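Local coordinates for NEQ263 (Nanoarchaeum equitans Kin4-M, PDB 5BN3), which probably binds ATP and, together with its partner NeqA, forms the catalytic core complex of an unusual archaeal ATP synthase, at residues B[205-208]-B[209-212]; B[150-154]-B[155-159]; B[180-184]-B[185-189]. All coordinates share one frame; numbering follows the deposited sequence.

Overall arrangement
The three contacts are local, and all lie in the alpha/beta core of the nucleotide-binding domain, with helix 196-215 on one face of the sheet and helix 166-178 on the other. Contact 1, inside helix 196-215, is the most buried and rests chiefly on backbone bonds. Contacts 2 and 3 are the turns leading from helices 140-151 and 166-178 into the neighbouring parallel strands 156-162 and 185-190. Contact 2 is mostly buried but has an exposed, charged corner; contact 3, partly buried, relies on a serine hydroxyl and an isoleucine pair. Ile-158 and Phe-188 pack against the helix of contact 1, while Ile-157 O and Ala-186 N form a probable hydrogen bond between contacts 2 and 3.

Contact 1 of 3, residues B[205-208]-B[209-212]; sequences VALT and LAEY
Leu-207 and Glu-211 stand one turn apart on the same helix, and the tie between them is one of four consecutive backbone hydrogen bonds. Glu-211 N donates to Leu-207 O at 2.9 Å; Leu-209 N to Val-205 O and Ala-210 N to Ala-206 O are similar, and the longest of the set joins Tyr-212 N to Thr-208 O at 3.2 Å. This is the regular i to i+4 pattern, and it uses the carbonyls of residues 205-208 and the N-H groups of 209-212.

Carbon contacts add less. Leu-207 CD2 approaches Ala-210 CB loosely, at 4.4 Å. A closer touch is made by Glu-211: chi1 of -73° sets its CG beside its own backbone N, and CG therefore lies 3.3 Å from Leu-207 O, the carbonyl oxygen that accepts the hydrogen bond from Glu-211 N. The chain then runs out extended from the helix.

The polar ends look elsewhere. Glu-211 OE1 forms a salt bridge with Arg-265, whose NH2 also bonds to Thr-208 OG1, so one guanidinium ties together two side chains of successive turns. The threonine hydroxyl bonds back to Arg-204 O as well. A water bridges Thr-208 O and Glu-211 OE1, but weakly, 3.4 Å from each of these two oxygens. Glu-211 also packs on Tyr-98 of the neighbouring V-type ATP synthase alpha chain, which places this edge of the helix at the subunit interface.

On its inner face the helix turns small and branched apolar residues to the sheet: Ala-206 and Ala-210 meet Ile-158, and Leu-209 meets Ala-186. A helix laid by such side chains on parallel strands fits the layered alpha/beta core of P-loop nucleotide-binding domains.

Contact 2 of 3, residues B[150-154]-B[155-159]; sequences NVAKD and KTIIF
Two torsions bring the charged ends of Asp-154 and Lys-155 together: chi1 of 45° tucks the carboxylate of Asp-154 between its backbone N and carbonyl carbon, and chi4 of 62° bends the otherwise extended lysine at its last torsion, about CD-CE. The two side chains lie alongside each other, pointing the same way, and the ammonium group ends beside the carboxylate and over the end of the preceding helix.

There NZ has several acceptors. The shortest bond is to the backbone, from Lys-155 NZ to Val-151 O at 2.8 Å. The salt bridge follows, with Lys-155 NZ 3.1 Å from Asp-154 OD2, which it meets on the syn side but 24° out of the carboxylate plane; the bond from NZ to Asp-154 OD1 is weak. On the way, Lys-155 CD packs 3.5 Å from Val-151 O. A positive group set at a C-terminal carbonyl of helix 140-151 is likely to be favoured by the helix dipole, and the exposed Asp-154 would balance its charge.

The backbone itself makes the turn. Lys-155 N makes a weak but fairly straight bond to Ala-152 O, 3.4 Å long, closing a type I beta turn with Lys-153 and Asp-154 at its corners. The apolar partner of the turn is Ala-152, the first residue to leave the helix: its CB sits 3.6 Å from Ile-157 CG1, and CD1 of the same isoleucine is nearly as close. Leu-222 of the neighbouring strand 220-226 also touches Val-151 and Ala-152.

The chain thus passes from a helix through a tight turn into a parallel strand, the closing half of a beta-alpha-beta crossover of the P-loop type of nucleotide-binding fold.

Contact 3 of 3, residues B[180-184]-B[185-189]; sequences KAIMN and SAIFI
Ser-185 opens strand 185-190 by reaching back to Ala-181, across the turn that completes the helix-to-strand half of a beta-alpha-beta unit. Helix 166-178 has just ended in a Schellman motif at Lys-180, and residues 181-183 keep helical angles without regular helical bonds. With chi1 of -60°, Ser-185 OG lies beside its own backbone N and donates to Ala-181 O at 2.7 Å, coming from above the carbonyl plane, 43° out of it. The same oxygen accepts a weak bond from Asn-184 N, so two donors grip it. Ser-185 N itself bonds weakly to Ile-182 O, 3.3 Å away.

Ala-186 turns its methyl away from the preceding turn, while its backbone pairs with strand 156-162. Ile-187 points back toward the turn, into the apolar layer shared with Ile-173 of helix 166-178. Ile-182, which also packs on Phe-176 and Ile-177, sends its CG1 branch there with CG1 anti to the backbone N (chi1 -168°). The two isoleucine side chains cross at about a right angle, meeting through their end methyls, Ile-182 CD1 and Ile-187 CD1, at 3.9 Å.

Contact 1 of 3, residues B[205-208]-B[209-212]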
# COMPACT_ATOMS: atom_id res chain seq x y z
N VAL B 205 -4.24 -21.66 -29.31
CA VAL B 205 -4.16 -22.72 -30.32
C VAL B 205 -4.75 -24.02 -29.77
O VAL B 205 -5.38 -24.77 -30.51
CB VAL B 205 -2.71 -22.94 -30.85
CG1 VAL B 205 -2.09 -21.62 -31.29
CG2 VAL B 205 -1.83 -23.60 -29.81
N ALA B 206 -4.56 -24.26 -28.48
CA ALA B 206 -5.10 -25.45 -27.83
C ALA B 206 -6.62 -25.44 -27.81
O ALA B 206 -7.27 -26.47 -28.03
CB ALA B 206 -4.55 -25.57 -26.42
N LEU B 207 -7.20 -24.28 -27.51
CA LEU B 207 -8.65 -24.13 -27.48
C LEU B 207 -9.27 -24.05 -28.88
O LEU B 207 -10.43 -24.43 -29.07
CB LEU B 207 -9.05 -22.92 -26.64
CG LEU B 207 -8.90 -23.13 -25.13
CD1 LEU B 207 -9.05 -21.82 -24.39
CD2 LEU B 207 -9.93 -24.12 -24.65
N THR B 208 -8.51 -23.54 -29.85
CA THR B 208 -8.96 -23.55 -31.24
C THR B 208 -9.12 -24.99 -31.71
O THR B 208 -10.10 -25.34 -32.36
CB THR B 208 -7.99 -22.80 -32.16
OG1 THR B 208 -7.96 -21.41 -31.79
CG2 THR B 208 -8.42 -22.92 -33.61
N LEU B 209 -8.16 -25.84 -31.35
CA LEU B 209 -8.25 -27.26 -31.65
C LEU B 209 -9.41 -27.90 -30.89
O LEU B 209 -10.14 -28.72 -31.43
CB LEU B 209 -6.95 -27.98 -31.31
CG LEU B 209 -7.00 -29.51 -31.46
CD1 LEU B 209 -7.21 -29.88 -32.92
CD2 LEU B 209 -5.75 -30.18 -30.91
N ALA B 210 -9.57 -27.50 -29.63
CA ALA B 210 -10.62 -28.06 -28.78
C ALA B 210 -12.01 -27.76 -29.33
O ALA B 210 -12.88 -28.63 -29.33
CB ALA B 210 -10.48 -27.54 -27.37
N GLU B 211 -12.22 -26.53 -29.79
CA GLU B 211 -13.50 -26.13 -30.36
C GLU B 211 -13.79 -26.86 -31.66
O GLU B 211 -14.94 -27.18 -31.96
CB GLU B 211 -13.53 -24.62 -30.60
CG GLU B 211 -13.64 -23.78 -29.34
CD GLU B 211 -13.51 -22.29 -29.63
OE1 GLU B 211 -12.95 -21.94 -30.69
OE2 GLU B 211 -13.96 -21.48 -28.80
N TYR B 212 -12.74 -27.12 -32.44
CA TYR B 212 -12.88 -27.88 -33.67
C TYR B 212 -13.30 -29.32 -33.37
O TYR B 212 -14.25 -29.83 -33.94
CB TYR B 212 -11.57 -27.87 -34.46
CG TYR B 212 -11.57 -28.79 -35.66
CD1 TYR B 212 -12.21 -28.42 -36.84
CD2 TYR B 212 -10.94 -30.03 -35.62
CE1 TYR B 212 -12.22 -29.26 -37.94
CE2 TYR B 212 -10.95 -30.87 -36.71
CZ TYR B 212 -11.59 -30.48 -37.87
OH TYR B 212 -11.59 -31.32 -38.96
O HOH W 1 -12.10 -22.97 -33.80

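Contact 2 of 3, residues B[150-154]-B[155-159]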
# COMPACT_ATOMS: atom_id res chain seq x y z
N ASN B 150 -9.26 -40.38 -14.86
CA ASN B 150 -10.57 -40.98 -14.60
C ASN B 150 -11.76 -40.41 -15.38
O ASN B 150 -12.76 -41.10 -15.58
CB ASN B 150 -10.87 -40.98 -13.10
CG ASN B 150 -9.93 -41.88 -12.31
OD1 ASN B 150 -9.96 -43.10 -12.46
ND2 ASN B 150 -9.10 -41.28 -11.47
N VAL B 151 -11.66 -39.15 -15.82
CA VAL B 151 -12.78 -38.51 -16.50
C VAL B 151 -12.59 -38.42 -18.02
O VAL B 151 -13.49 -37.96 -18.73
CB VAL B 151 -13.06 -37.09 -15.94
CG1 VAL B 151 -13.26 -37.14 -14.43
CG2 VAL B 151 -11.93 -36.13 -16.29
N ALA B 152 -11.44 -38.86 -18.51
CA ALA B 152 -11.12 -38.75 -19.93
C ALA B 152 -10.70 -40.07 -20.57
O ALA B 152 -9.92 -40.08 -21.52
CB ALA B 152 -10.04 -37.70 -20.14
N LYS B 153 -11.23 -41.18 -20.06
CA LYS B 153 -10.97 -42.50 -20.62
C LYS B 153 -11.52 -42.64 -22.03
O LYS B 153 -11.06 -43.46 -22.82
CB LYS B 153 -11.57 -43.58 -19.72
CG LYS B 153 -10.84 -43.74 -18.39
CD LYS B 153 -11.65 -44.55 -17.38
CE LYS B 153 -10.82 -44.86 -16.14
NZ LYS B 153 -11.63 -45.39 -15.01
N ASP B 154 -12.51 -41.81 -22.34
CA ASP B 154 -13.22 -41.87 -23.61
C ASP B 154 -13.04 -40.59 -24.42
O ASP B 154 -13.60 -40.45 -25.51
CB ASP B 154 -14.71 -42.06 -23.33
CG ASP B 154 -15.21 -41.15 -22.22
OD1 ASP B 154 -14.53 -41.06 -21.17
OD2 ASP B 154 -16.27 -40.51 -22.40
N LYS B 155 -12.26 -39.65 -23.89
CA LYS B 155 -12.16 -38.32 -24.47
C LYS B 155 -10.75 -37.95 -24.92
O LYS B 155 -9.77 -38.49 -24.42
CB LYS B 155 -12.66 -37.28 -23.45
CG LYS B 155 -14.02 -37.58 -22.84
CD LYS B 155 -14.40 -36.54 -21.80
CE LYS B 155 -15.74 -36.85 -21.16
NZ LYS B 155 -15.73 -38.14 -20.43
N THR B 156 -10.67 -37.03 -25.88
CA THR B 156 -9.39 -36.44 -26.26
C THR B 156 -8.94 -35.48 -25.15
O THR B 156 -9.73 -34.65 -24.69
CB THR B 156 -9.51 -35.66 -27.58
OG1 THR B 156 -9.95 -36.54 -28.62
CG2 THR B 156 -8.17 -35.06 -27.96
N ILE B 157 -7.69 -35.61 -24.72
CA ILE B 157 -7.13 -34.68 -23.75
C ILE B 157 -6.24 -33.67 -24.45
O ILE B 157 -5.35 -34.05 -25.21
CB ILE B 157 -6.31 -35.42 -22.67
CG1 ILE B 157 -7.20 -36.37 -21.88
CG2 ILE B 157 -5.65 -34.42 -21.73
CD1 ILE B 157 -6.45 -37.20 -20.86
N ILE B 158 -6.48 -32.39 -24.21
CA ILE B 158 -5.59 -31.35 -24.72
C ILE B 158 -4.89 -30.67 -23.55
O ILE B 158 -5.54 -30.14 -22.64
CB ILE B 158 -6.33 -30.33 -25.59
CG1 ILE B 158 -6.96 -31.03 -26.80
CG2 ILE B 158 -5.38 -29.23 -26.06
CD1 ILE B 158 -7.72 -30.11 -27.73
N PHE B 159 -3.56 -30.70 -23.57
CA PHE B 159 -2.76 -30.14 -22.49
C PHE B 159 -2.00 -28.91 -22.98
O PHE B 159 -1.19 -29.00 -23.91
CB PHE B 159 -1.78 -31.19 -21.97
CG PHE B 159 -0.81 -30.68 -20.94
CD1 PHE B 159 -1.26 -29.95 -19.85
CD2 PHE B 159 0.54 -30.96 -21.05
CE1 PHE B 159 -0.36 -29.49 -18.90
CE2 PHE B 159 1.44 -30.51 -20.11
CZ PHE B 159 0.99 -29.77 -19.03

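Contact 3 of 3, residues B[180-184]-B[185-189]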
# COMPACT_ATOMS: atom_id res chain seq x y z
N LYS B 180 -1.12 -44.81 -21.09
CA LYS B 180 -1.53 -45.02 -22.49
C LYS B 180 -2.59 -44.02 -22.98
O LYS B 180 -3.39 -44.34 -23.86
CB LYS B 180 -2.01 -46.46 -22.73
CG LYS B 180 -1.03 -47.53 -22.26
CD LYS B 180 -1.34 -48.89 -22.87
CE LYS B 180 -0.46 -49.18 -24.09
NZ LYS B 180 -0.71 -48.24 -25.22
N ALA B 181 -2.57 -42.82 -22.42
CA ALA B 181 -3.49 -41.77 -22.85
C ALA B 181 -2.83 -40.87 -23.89
O ALA B 181 -3.48 -40.01 -24.48
CB ALA B 181 -3.96 -40.96 -21.66
N ILE B 182 -1.53 -41.07 -24.10
CA ILE B 182 -0.73 -40.20 -24.96
C ILE B 182 -1.19 -40.19 -26.43
O ILE B 182 -1.10 -39.16 -27.10
CB ILE B 182 0.78 -40.57 -24.87
CG1 ILE B 182 1.65 -39.49 -25.53
CG2 ILE B 182 1.06 -41.94 -25.47
CD1 ILE B 182 1.69 -38.19 -24.77
N MET B 183 -1.69 -41.32 -26.91
CA MET B 183 -2.11 -41.42 -28.31
C MET B 183 -3.40 -40.67 -28.59
O MET B 183 -3.67 -40.28 -29.73
CB MET B 183 -2.24 -42.89 -28.74
CG MET B 183 -0.98 -43.71 -28.52
SD MET B 183 -0.91 -45.19 -29.55
CE MET B 183 -0.68 -44.46 -31.17
N ASN B 184 -4.20 -40.46 -27.55
CA ASN B 184 -5.41 -39.66 -27.68
C ASN B 184 -5.26 -38.32 -26.95
O ASN B 184 -6.16 -37.87 -26.25
CB ASN B 184 -6.64 -40.42 -27.17
CG ASN B 184 -7.94 -39.85 -27.71
OD1 ASN B 184 -7.94 -39.02 -28.61
ND2 ASN B 184 -9.06 -40.31 -27.15
N SER B 185 -4.09 -37.71 -27.13
CA SER B 185 -3.81 -36.41 -26.53
C SER B 185 -3.08 -35.50 -27.51
O SER B 185 -2.33 -35.96 -28.37
CB SER B 185 -2.98 -36.58 -25.26
OG SER B 185 -3.67 -37.36 -24.31
N ALA B 186 -3.32 -34.20 -27.38
CA ALA B 186 -2.56 -33.19 -28.11
C ALA B 186 -1.92 -32.27 -27.09
O ALA B 186 -2.61 -31.73 -26.22
CB ALA B 186 -3.46 -32.41 -29.05
N ILE B 187 -0.60 -32.10 -27.17
CA ILE B 187 0.13 -31.33 -26.17
C ILE B 187 0.79 -30.09 -26.77
O ILE B 187 1.51 -30.17 -27.77
CB ILE B 187 1.18 -32.22 -25.47
CG1 ILE B 187 0.48 -33.39 -24.76
CG2 ILE B 187 1.99 -31.41 -24.47
CD1 ILE B 187 1.42 -34.40 -24.14
N PHE B 188 0.53 -28.94 -26.15
CA PHE B 188 1.09 -27.68 -26.62
C PHE B 188 1.96 -27.06 -25.53
O PHE B 188 1.49 -26.83 -24.41
CB PHE B 188 -0.03 -26.72 -27.04
CG PHE B 188 -0.87 -27.24 -28.18
CD1 PHE B 188 -1.98 -28.03 -27.93
CD2 PHE B 188 -0.53 -26.95 -29.49
CE1 PHE B 188 -2.75 -28.52 -28.98
CE2 PHE B 188 -1.30 -27.42 -30.54
CZ PHE B 188 -2.41 -28.21 -30.29
N ILE B 189 3.22 -26.80 -25.86
CA ILE B 189 4.20 -26.38 -24.86
C ILE B 189 4.92 -25.10 -25.26
O ILE B 189 5.53 -25.02 -26.32
CB ILE B 189 5.26 -27.48 -24.64
CG1 ILE B 189 4.59 -28.77 -24.14
CG2 ILE B 189 6.32 -27.02 -23.65
CD1 ILE B 189 5.51 -29.98 -24.16